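Local coordinates for protein ribose 5-phosphate isomerase RpiB (Thermoanaerobacter tengcongensis, PDB 4EGS) that probably acts as a protein tyrosine phosphatase through this N-terminal domain, the full-length protein possibly also interconverting aldoses and ketoses, at residues A[91-96]-A[168-173]. Numbering follows the deposited sequence.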
loop_
_atom_site.group_PDB
_atom_site.type_symbol
_atom_site.label_atom_id
_atom_site.label_comp_id
_atom_site.label_asym_id
_atom_site.label_seq_id
_atom_site.Cartn_x
_atom_site.Cartn_y
_atom_site.Cartn_z
ATOM N N LYS A 91 -11.140 -25.460 -6.167
ATOM C CA LYS A 91 -10.500 -26.655 -5.626
ATOM C C LYS A 91 -9.188 -26.316 -4.928
ATOM O O LYS A 91 -8.951 -26.726 -3.791
ATOM C CB LYS A 91 -10.249 -27.688 -6.731
ATOM C CG LYS A 91 -11.507 -28.169 -7.436
ATOM C CD LYS A 91 -11.272 -29.461 -8.206
ATOM C CE LYS A 91 -10.254 -29.278 -9.319
ATOM N NZ LYS A 91 -10.745 -28.358 -10.379
ATOM N N GLU A 92 -8.343 -25.550 -5.609
ATOM C CA GLU A 92 -6.988 -25.309 -5.127
ATOM C C GLU A 92 -6.895 -24.293 -3.989
ATOM O O GLU A 92 -6.168 -24.515 -3.021
ATOM C CB GLU A 92 -6.064 -24.894 -6.278
ATOM C CG GLU A 92 -6.042 -25.862 -7.456
ATOM C CD GLU A 92 -5.671 -27.276 -7.060
ATOM O OE1 GLU A 92 -4.759 -27.445 -6.224
ATOM O OE2 GLU A 92 -6.298 -28.219 -7.587
ATOM N N TYR A 93 -7.623 -23.185 -4.098
ATOM C CA TYR A 93 -7.463 -22.092 -3.141
ATOM C C TYR A 93 -8.717 -21.772 -2.327
ATOM O O TYR A 93 -8.669 -20.970 -1.395
ATOM C CB TYR A 93 -6.954 -20.836 -3.852
ATOM C CG TYR A 93 -5.708 -21.078 -4.674
ATOM C CD1 TYR A 93 -5.761 -21.107 -6.061
ATOM C CD2 TYR A 93 -4.480 -21.293 -4.061
ATOM C CE1 TYR A 93 -4.626 -21.332 -6.816
ATOM C CE2 TYR A 93 -3.338 -21.521 -4.808
ATOM C CZ TYR A 93 -3.418 -21.539 -6.184
ATOM O OH TYR A 93 -2.286 -21.764 -6.934
ATOM N N GLY A 94 -9.836 -22.395 -2.679
ATOM C CA GLY A 94 -11.068 -22.209 -1.933
ATOM C C GLY A 94 -11.769 -20.888 -2.200
ATOM O O GLY A 94 -12.685 -20.508 -1.470
ATOM N N ILE A 95 -11.338 -20.184 -3.242
ATOM C CA ILE A 95 -12.008 -18.954 -3.650
ATOM C C ILE A 95 -13.009 -19.268 -4.760
ATOM O O ILE A 95 -12.859 -20.257 -5.478
ATOM C CB ILE A 95 -11.005 -17.868 -4.100
ATOM C CG1 ILE A 95 -11.615 -16.476 -3.936
ATOM C CG2 ILE A 95 -10.560 -18.101 -5.527
ATOM C CD1 ILE A 95 -12.091 -16.186 -2.527
ATOM N N ASP A 96 -14.031 -18.432 -4.896
ATOM C CA ASP A 96 -15.151 -18.743 -5.777
ATOM C C ASP A 96 -15.062 -18.100 -7.161
ATOM O O ASP A 96 -14.986 -18.804 -8.166
ATOM C CB ASP A 96 -16.472 -18.353 -5.113
ATOM C CG ASP A 96 -17.664 -19.038 -5.745
ATOM O OD1 ASP A 96 -17.500 -19.634 -6.830
ATOM O OD2 ASP A 96 -18.765 -18.989 -5.158
ATOM N N GLU A 168 1.340 -19.534 -10.584
ATOM C CA GLU A 168 2.173 -18.387 -10.929
ATOM C C GLU A 168 1.539 -17.097 -10.426
ATOM O O GLU A 168 2.209 -16.261 -9.823
ATOM C CB GLU A 168 2.417 -18.309 -12.440
ATOM C CG GLU A 168 3.162 -17.048 -12.869
ATOM C CD GLU A 168 3.671 -17.110 -14.298
ATOM O OE1 GLU A 168 3.969 -18.221 -14.784
ATOM O OE2 GLU A 168 3.777 -16.041 -14.937
ATOM N N LEU A 169 0.239 -16.955 -10.664
ATOM C CA LEU A 169 -0.512 -15.791 -10.207
ATOM C C LEU A 169 -0.460 -15.651 -8.689
ATOM O O LEU A 169 -0.257 -14.556 -8.166
ATOM C CB LEU A 169 -1.963 -15.879 -10.684
ATOM C CG LEU A 169 -2.435 -14.804 -11.666
ATOM C CD1 LEU A 169 -1.329 -14.429 -12.641
ATOM C CD2 LEU A 169 -3.665 -15.286 -12.418
ATOM N N SER A 170 -0.642 -16.766 -7.988
ATOM C CA SER A 170 -0.606 -16.769 -6.530
ATOM C C SER A 170 0.770 -16.372 -6.012
ATOM O O SER A 170 0.889 -15.702 -4.986
ATOM C CB SER A 170 -0.994 -18.145 -5.987
ATOM O OG SER A 170 -2.306 -18.499 -6.386
ATOM N N GLY A 171 1.809 -16.791 -6.729
ATOM C CA GLY A 171 3.173 -16.468 -6.351
ATOM C C GLY A 171 3.509 -15.017 -6.637
ATOM O O GLY A 171 4.171 -14.355 -5.838
ATOM N N LEU A 172 3.048 -14.523 -7.781
ATOM C CA LEU A 172 3.291 -13.140 -8.175
ATOM C C LEU A 172 2.533 -12.162 -7.286
ATOM O O LEU A 172 3.044 -11.094 -6.949
ATOM C CB LEU A 172 2.897 -12.923 -9.637
ATOM C CG LEU A 172 3.727 -13.641 -10.701
ATOM C CD1 LEU A 172 3.107 -13.431 -12.069
ATOM C CD2 LEU A 172 5.169 -13.163 -10.679
ATOM N N ILE A 173 1.309 -12.524 -6.916
ATOM C CA ILE A 173 0.489 -11.672 -6.061
ATOM C C ILE A 173 1.061 -11.610 -4.638
ATOM O O ILE A 173 0.922 -10.599 -3.944
ATOM C CB ILE A 173 -1.008 -12.092 -6.094
ATOM C CG1 ILE A 173 -1.769 -11.253 -7.125
ATOM C CG2 ILE A 173 -1.670 -11.920 -4.743
ATOM C CD1 ILE A 173 -2.123 -11.992 -8.395
#
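Tyr93 and Ser170 make the whole contact: the serine hydroxyl stands over one face of the tyrosine ring at its phenol end, with Ser170 OG 3.2 Å from Tyr93 CZ and nearly equally far from Tyr93 CE1 and CE2. This holds for one of two modelled positions of the serine, so the hydroxyl's place over the ring is not its sole one. In this position the two hydroxyl oxygens, Tyr93 OH and Ser170 OG, are 3.3 Å apart. Ser170 CB stands further back, 4.0 Å from Tyr93 OH. Glu92 CB lies against the opposite face, 3.8 Å from the Tyr93 ring plane and offset toward the rim. With CG anti to its carbonyl carbon (chi1 -53°), Tyr93 sends its ring from the last part of helix 83-93 across to helix 159-179, bridging backbones whose CA atoms, at Tyr93 and Ser170, are still 9.3 Å apart. Ser170 OG is hydrogen-bonded to Ala166 O, one turn earlier in its own helix. Tyr93 also touches Ala166 and Glu167, widening its footing there. Cutting Tyr93 back to an alanine would probably take the ring from beneath Ser170 OG and lose these touches, weakening one of several links between the helices. Beyond the tyrosine, Gly94 turns the chain out of the helix with positive phi. The contact thus packs the C-terminal part of helix 83-93 against helix 159-179, among the helices around the parallel sheet of the low molecular weight phosphotyrosine phosphatase fold.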